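Local atomic coordinates of polyphosphate kinase (Porphyromonas gingivalis, PDB entry 2O8R), a protein that probably catalyses the reversible transfer of the terminal phosphate of ATP onto a growing chain of inorganic polyphosphate. Residues L493-L497 against D498-E502; M516-A519 against I520-I524; P196-Q199 against T200-F203. The protein carries 3 engineered substitutions. One frame throughout, in Å; residues are numbered along the deposited sequence.

Interaction 1. Residues L493-L497 against D498-E502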
loop_
_atom_site.group_PDB
_atom_site.type_symbol
_atom_site.label_atom_id
_atom_site.label_comp_id
_atom_site.label_asym_id
_atom_site.label_seq_id
_atom_site.Cartn_x
_atom_site.Cartn_y
_atom_site.Cartn_z
ATOM N N LEU A 493 24.306 23.294 8.952
ATOM C CA LEU A 493 23.886 21.988 9.471
ATOM C C LEU A 493 23.915 20.919 8.380
ATOM O O LEU A 493 24.479 19.838 8.580
ATOM C CB LEU A 493 22.499 22.057 10.101
ATOM C CG LEU A 493 21.881 20.742 10.601
ATOM C CD1 LEU A 493 22.774 20.026 11.611
ATOM C CD2 LEU A 493 20.469 20.981 11.170
ATOM N N PHE A 494 23.335 21.223 7.220
ATOM C CA PHE A 494 23.255 20.216 6.177
ATOM C C PHE A 494 24.615 19.864 5.596
ATOM O O PHE A 494 24.837 18.734 5.174
ATOM C CB PHE A 494 22.310 20.637 5.074
ATOM C CG PHE A 494 20.860 20.384 5.376
ATOM C CD1 PHE A 494 20.354 19.099 5.361
ATOM C CD2 PHE A 494 19.994 21.437 5.643
ATOM C CE1 PHE A 494 19.011 18.856 5.611
ATOM C CE2 PHE A 494 18.643 21.205 5.902
ATOM C CZ PHE A 494 18.150 19.914 5.887
ATOM N N ARG A 495 25.528 20.822 5.581
ATOM C CA ARG A 495 26.870 20.547 5.097
ATOM C C ARG A 495 27.576 19.613 6.053
ATOM O O ARG A 495 28.247 18.674 5.627
ATOM C CB ARG A 495 27.667 21.834 4.924
ATOM C CG ARG A 495 27.451 22.481 3.588
ATOM C CD ARG A 495 28.215 23.776 3.445
ATOM N NE ARG A 495 29.620 23.651 3.808
ATOM C CZ ARG A 495 30.575 23.199 3.005
ATOM N NH1 ARG A 495 30.292 22.816 1.767
ATOM N NH2 ARG A 495 31.821 23.127 3.448
ATOM N N ILE A 496 27.415 19.879 7.345
ATOM C CA ILE A 496 27.919 18.983 8.373
ATOM C C ILE A 496 27.320 17.571 8.222
ATOM O O ILE A 496 28.051 16.590 8.236
ATOM C CB ILE A 496 27.695 19.557 9.792
ATOM C CG1 ILE A 496 28.547 20.816 9.991
ATOM C CG2 ILE A 496 28.029 18.516 10.862
ATOM C CD1 ILE A 496 28.413 21.467 11.363
ATOM N N LEU A 497 26.007 17.469 8.040
ATOM C CA LEU A 497 25.382 16.159 7.800
ATOM C C LEU A 497 25.859 15.509 6.485
ATOM O O LEU A 497 25.905 14.279 6.370
ATOM C CB LEU A 497 23.847 16.250 7.846
ATOM C CG LEU A 497 23.267 16.688 9.185
ATOM C CD1 LEU A 497 21.769 16.854 9.109
ATOM C CD2 LEU A 497 23.652 15.712 10.290
ATOM N N ASP A 498 26.230 16.338 5.510
ATOM C CA ASP A 498 26.755 15.851 4.240
ATOM C C ASP A 498 28.276 15.696 4.269
ATOM O O ASP A 498 28.907 15.592 3.220
ATOM C CB ASP A 498 26.354 16.794 3.106
ATOM C CG ASP A 498 26.331 16.107 1.743
ATOM O OD1 ASP A 498 26.484 14.864 1.686
ATOM O OD2 ASP A 498 26.153 16.812 0.723
ATOM N N GLY A 499 28.869 15.705 5.462
ATOM C CA GLY A 499 30.305 15.435 5.630
ATOM C C GLY A 499 31.323 16.475 5.165
ATOM O O GLY A 499 32.523 16.206 5.147
ATOM N N ASP A 500 30.857 17.666 4.807
ATOM C CA ASP A 500 31.741 18.744 4.366
ATOM C C ASP A 500 32.365 19.488 5.536
ATOM O O ASP A 500 31.781 19.539 6.614
ATOM C CB ASP A 500 30.958 19.707 3.482
ATOM C CG ASP A 500 30.617 19.098 2.151
ATOM O OD1 ASP A 500 31.303 18.122 1.783
ATOM O OD2 ASP A 500 29.673 19.567 1.485
ATOM N N PRO A 501 33.573 20.045 5.340
ATOM C CA PRO A 501 34.178 20.843 6.412
ATOM C C PRO A 501 33.384 22.122 6.670
ATOM O O PRO A 501 33.039 22.832 5.728
ATOM C CB PRO A 501 35.577 21.162 5.878
ATOM C CG PRO A 501 35.475 21.008 4.397
ATOM C CD PRO A 501 34.437 19.959 4.148
ATOM N N GLU A 502 33.069 22.369 7.942
ATOM C CA GLU A 502 32.336 23.552 8.408
ATOM C C GLU A 502 32.621 23.682 9.881
ATOM O O GLU A 502 32.652 22.672 10.585
ATOM C CB GLU A 502 30.836 23.362 8.272
ATOM C CG GLU A 502 30.268 23.726 6.933
ATOM C CD GLU A 502 30.271 25.214 6.662
ATOM O OE1 GLU A 502 30.051 26.003 7.606
ATOM O OE2 GLU A 502 30.477 25.592 5.492
#
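Arg495, in the last turn of helix 484-497, carries its side chain across those of Asp500 and Glu502, at about a right angle to each, and pairs with both carboxylates. With Glu502 the salt bridge is also a hydrogen bond: NE of Arg495 lies 2.7 Å from OE2 of Glu502. NE comes to that oxygen on its anti side, but tilted out of the carboxylate plane, and the bond is bent; the two flat groups stand almost perpendicular, their planes 82° apart. The pairing with Asp500 is of another sort. OD2 of Asp500 is 3.3 Å from NH1 of Arg495 but well out of the guanidinium plane, which leaves attraction of charge without a directed N-H. CB of Asp500 rests over one face of the same group, toward its rim. A bend at chi3 (50°) in the Arg495 chain turns the guanidinium in among these partners.

Of the hydrogen bonds accepted by backbone carbonyls, one comes from a side chain: NH2 of Arg495 reaches the carbonyl O of Pro501 at 2.6 Å. The others join backbone to backbone, and two of them make the Schellman motif that ends the helix. Gly499, with positive phi, is its C-prime residue; Asp500 N bonds to Arg495 O (2.9 Å) and Gly499 N to Ile496 O (3.0 Å). One step earlier, Asp498 N still makes a helical bond to Phe494 O at 2.8 Å.

Apolar contact is slighter, with CG1 of Ile496 touching CB of Glu502 at 3.8 Å.

Other partners tie this helix end into the PLD-like domain. The Asp498 carboxylate forms a salt bridge with Arg428, while OE1 of Glu502 pairs with Arg492. Phe494 packs on Phe403, and Leu497 on Val438, the sequence neighbour of His439, the predicted phosphohistidine, whose own side chain is about 10 Å from that of Leu497.

Interaction 2. Residues M516-A519 against I520-I524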
loop_
_atom_site.group_PDB
_atom_site.type_symbol
_atom_site.label_atom_id
_atom_site.label_comp_id
_atom_site.label_asym_id
_atom_site.label_seq_id
_atom_site.Cartn_x
_atom_site.Cartn_y
_atom_site.Cartn_z
HETATM N N MSE A 516 23.355 22.479 22.063
HETATM C CA MSE A 516 22.036 22.387 22.695
HETATM C C MSE A 516 22.019 22.114 24.202
HETATM O O MSE A 516 21.207 22.693 24.933
HETATM C CB MSE A 516 21.148 21.387 21.978
HETATM C CG MSE A 516 19.690 21.521 22.402
HETATM SE SE MSE A 516 18.512 20.194 21.606
HETATM C CE MSE A 516 19.101 18.599 22.564
ATOM N N GLY A 517 22.896 21.226 24.658
ATOM C CA GLY A 517 22.974 20.904 26.079
ATOM C C GLY A 517 23.287 22.148 26.886
ATOM O O GLY A 517 22.575 22.471 27.829
ATOM N N GLU A 518 24.344 22.853 26.489
ATOM C CA GLU A 518 24.765 24.076 27.154
ATOM C C GLU A 518 23.630 25.068 27.176
ATOM O O GLU A 518 23.315 25.624 28.231
ATOM C CB GLU A 518 25.958 24.711 26.441
ATOM C CG GLU A 518 27.303 24.432 27.085
ATOM C CD GLU A 518 28.301 25.562 26.866
ATOM O OE1 GLU A 518 27.968 26.530 26.144
ATOM O OE2 GLU A 518 29.420 25.483 27.424
ATOM N N ALA A 519 23.007 25.260 26.014
ATOM C CA ALA A 519 21.963 26.264 25.860
ATOM C C ALA A 519 20.803 26.020 26.809
ATOM O O ALA A 519 20.368 26.947 27.491
ATOM C CB ALA A 519 21.477 26.325 24.418
ATOM N N ILE A 520 20.325 24.773 26.863
ATOM C CA ILE A 520 19.265 24.385 27.803
ATOM C C ILE A 520 19.657 24.668 29.265
ATOM O O ILE A 520 18.870 25.266 30.014
ATOM C CB ILE A 520 18.843 22.919 27.618
ATOM C CG1 ILE A 520 18.099 22.749 26.296
ATOM C CG2 ILE A 520 17.913 22.479 28.715
ATOM C CD1 ILE A 520 17.876 21.301 25.915
ATOM N N THR A 521 20.878 24.275 29.648
ATOM C CA THR A 521 21.429 24.580 30.977
ATOM C C THR A 521 21.522 26.096 31.258
ATOM O O THR A 521 21.075 26.576 32.301
ATOM C CB THR A 521 22.809 23.932 31.179
ATOM O OG1 THR A 521 22.662 22.510 31.233
ATOM C CG2 THR A 521 23.436 24.395 32.485
ATOM N N ASN A 522 22.088 26.844 30.319
ATOM C CA ASN A 522 22.189 28.289 30.467
ATOM C C ASN A 522 20.839 28.960 30.666
ATOM O O ASN A 522 20.669 29.736 31.606
ATOM C CB ASN A 522 22.897 28.892 29.261
ATOM C CG ASN A 522 24.265 28.301 29.045
ATOM O OD1 ASN A 522 24.894 27.796 29.981
ATOM N ND2 ASN A 522 24.730 28.337 27.801
ATOM N N LEU A 523 19.895 28.648 29.778
ATOM C CA LEU A 523 18.526 29.162 29.846
ATOM C C LEU A 523 17.838 28.892 31.198
ATOM O O LEU A 523 17.212 29.794 31.764
ATOM C CB LEU A 523 17.683 28.578 28.707
ATOM C CG LEU A 523 17.963 29.019 27.268
ATOM C CD1 LEU A 523 17.521 27.953 26.266
ATOM C CD2 LEU A 523 17.291 30.348 26.951
ATOM N N ILE A 524 17.952 27.662 31.709
ATOM C CA ILE A 524 17.349 27.322 32.997
ATOM C C ILE A 524 18.048 28.055 34.130
ATOM O O ILE A 524 17.395 28.594 35.031
ATOM C CB ILE A 524 17.397 25.811 33.294
ATOM C CG1 ILE A 524 16.532 25.044 32.287
ATOM C CG2 ILE A 524 16.909 25.548 34.712
ATOM C CD1 ILE A 524 16.696 23.534 32.339
#
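The first turns of helix 516-532, in the second PLD-like C-terminal domain, set Met516 (present as selenomethionine) beside Ile520 one turn later. The two side chains run side by side and point the same way, CG of Met516 lying 4.0 Å from CD1 of Ile520. CG of Met516 is trans to the backbone N (chi1 -166°), whereas CG1 of Ile520 sits beside its own N, which leaves it alongside the carbonyl O of Met516, 3.4 Å away.

Regular helical bonds hold the spacing. Ile520 N meets Met516 O at 3.0 Å, and Thr521 N meets Gly517 O at 3.1 Å. Asn522 N and Glu518 O are 2.7 Å apart, with Leu523 N and Ala519 O following at 2.9 Å; all four N-H groups point almost straight at their acceptors. Glu518 and Asn522 lie on the exposed side, their carboxylate and amide planes 65° apart and their ends not bonded to each other.

The apolar side faces inward: Met516 and Ala519 touch Leu510, Ile520 meets Trp601 and Leu623, and Leu523 packs on Phe603 and Phe612. This is an amphipathic alpha helix lying against the beta sheet of an alpha/beta domain.

Interaction 3. Residues P196-Q199 against T200-F203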
loop_
_atom_site.group_PDB
_atom_site.type_symbol
_atom_site.label_atom_id
_atom_site.label_comp_id
_atom_site.label_asym_id
_atom_site.label_seq_id
_atom_site.Cartn_x
_atom_site.Cartn_y
_atom_site.Cartn_z
ATOM N N PRO A 196 -27.090 -8.298 6.265
ATOM C CA PRO A 196 -28.053 -7.553 5.436
ATOM C C PRO A 196 -29.242 -6.957 6.203
ATOM O O PRO A 196 -29.660 -7.467 7.250
ATOM C CB PRO A 196 -28.497 -8.585 4.393
ATOM C CG PRO A 196 -27.352 -9.569 4.339
ATOM C CD PRO A 196 -26.909 -9.676 5.776
ATOM N N ARG A 197 -29.782 -5.874 5.666
ATOM C CA ARG A 197 -30.616 -4.984 6.446
ATOM C C ARG A 197 -31.729 -4.423 5.582
ATOM O O ARG A 197 -31.582 -4.313 4.372
ATOM C CB ARG A 197 -29.738 -3.834 6.906
ATOM C CG ARG A 197 -30.228 -3.113 8.090
ATOM C CD ARG A 197 -29.737 -1.701 8.067
ATOM N NE ARG A 197 -30.587 -0.892 8.925
ATOM C CZ ARG A 197 -31.180 0.222 8.529
ATOM N NH1 ARG A 197 -30.976 0.675 7.293
ATOM N NH2 ARG A 197 -31.957 0.890 9.373
ATOM N N LEU A 198 -32.832 -4.051 6.217
ATOM C CA LEU A 198 -33.958 -3.418 5.550
ATOM C C LEU A 198 -34.132 -2.068 6.189
ATOM O O LEU A 198 -33.928 -1.957 7.399
ATOM C CB LEU A 198 -35.233 -4.188 5.852
ATOM C CG LEU A 198 -35.397 -5.649 5.481
ATOM C CD1 LEU A 198 -36.599 -6.142 6.263
ATOM C CD2 LEU A 198 -35.588 -5.814 3.978
ATOM N N GLN A 199 -34.556 -1.058 5.421
ATOM C CA GLN A 199 -34.730 0.291 5.992
ATOM C C GLN A 199 -35.678 0.277 7.181
ATOM O O GLN A 199 -35.594 1.122 8.065
ATOM C CB GLN A 199 -35.200 1.306 4.962
ATOM C CG GLN A 199 -34.239 1.527 3.820
ATOM C CD GLN A 199 -34.523 2.817 3.070
ATOM O OE1 GLN A 199 -35.606 3.394 3.187
ATOM N NE2 GLN A 199 -33.548 3.280 2.298
ATOM N N THR A 200 -36.545 -0.729 7.218
ATOM C CA THR A 200 -37.516 -0.864 8.293
ATOM C C THR A 200 -36.876 -1.378 9.586
ATOM O O THR A 200 -37.523 -1.402 10.628
ATOM C CB THR A 200 -38.665 -1.805 7.875
ATOM O OG1 THR A 200 -38.142 -3.116 7.636
ATOM C CG2 THR A 200 -39.345 -1.290 6.601
ATOM N N ASP A 201 -35.609 -1.789 9.506
ATOM C CA ASP A 201 -34.903 -2.407 10.630
ATOM C C ASP A 201 -34.504 -1.389 11.685
ATOM O O ASP A 201 -34.316 -0.206 11.390
ATOM C CB ASP A 201 -33.663 -3.161 10.143
ATOM C CG ASP A 201 -33.904 -4.649 9.980
ATOM O OD1 ASP A 201 -34.136 -5.313 11.010
ATOM O OD2 ASP A 201 -33.831 -5.158 8.838
ATOM N N THR A 202 -34.370 -1.859 12.918
ATOM C CA THR A 202 -34.007 -0.976 14.018
ATOM C C THR A 202 -32.501 -0.705 14.057
ATOM O O THR A 202 -32.072 0.359 14.471
ATOM C CB THR A 202 -34.487 -1.541 15.367
ATOM O OG1 THR A 202 -35.728 -2.240 15.180
ATOM C CG2 THR A 202 -34.687 -0.420 16.373
ATOM N N PHE A 203 -31.706 -1.665 13.599
ATOM C CA PHE A 203 -30.256 -1.566 13.676
ATOM C C PHE A 203 -29.546 -1.887 12.371
ATOM O O PHE A 203 -30.102 -2.514 11.450
ATOM C CB PHE A 203 -29.689 -2.542 14.728
ATOM C CG PHE A 203 -30.366 -2.480 16.065
ATOM C CD1 PHE A 203 -30.189 -1.382 16.904
ATOM C CD2 PHE A 203 -31.168 -3.528 16.493
ATOM C CE1 PHE A 203 -30.815 -1.323 18.146
ATOM C CE2 PHE A 203 -31.798 -3.483 17.735
ATOM C CZ PHE A 203 -31.620 -2.377 18.564
#
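Leu198 and Asp201 are the ends of a type I beta turn in the loop between strands 192-195 and 204-208, and they bond to each other twice. Asp201 N donates to Leu198 O at 2.7 Å, coming from above the carbonyl plane. In return the Asp201 side chain folds back: its OD2, through the anti lone pair, accepts the N-H of Leu198 at 3.0 Å. A chi1 of -98° at Asp201 places the carboxylate there, with OD2 also against CB of Leu198.

At the outer corner, a chi1 of 63° tucks OG1 of Thr200 in between its own backbone N and C, with CG2 trans to the carbonyl carbon. This turns OG1 to the flank of Leu198, 3.6 Å from its CB; the two side chains lie side by side and point the same way.

Arg197 bridges the open end of the loop. Its chain is extended from CG to NE, and it slides past Asp201 in the opposite direction, CG of Arg197 lying 4.0 Å from CB of Asp201. The two charged ends do not meet. The guanidinium turns to backbone carbonyls instead, its NH2 making a weak bond to Asp201 O at 3.3 Å. Tyr204 adds a cation-pi contact to Arg197, and His127 bonds to Pro196 O at the start of the loop. This surface turn of the middle domain lies far from the predicted catalytic and ATP-binding residues. NE of Arg197 donates to Phe203 O at 3.0 Å, the oxygen lying in the guanidinium plane while the nitrogen stands above the plane of the carbonyl.

How the interactions relate
The three contacts follow one another along the chain without nesting or crossing, and each is local, made within one unbroken run of residues, so none closes a long loop. Interaction 3 comes first, closing the turn that joins strand 192-195 to strand 204-208 in the middle domain. Interaction 1 ends helix 484-497 and starts the loop leading toward strand 510-511, and interaction 2 then forms the opening turns of helix 516-532. Interactions 1 and 2 thus lie on the two sides of the passage from the first to the second PLD-like C-terminal domain; their centres are 24 Å apart and they do not touch. Interaction 3 is on the opposite side of the chain's centre, about 65 Å from interaction 1 between centres.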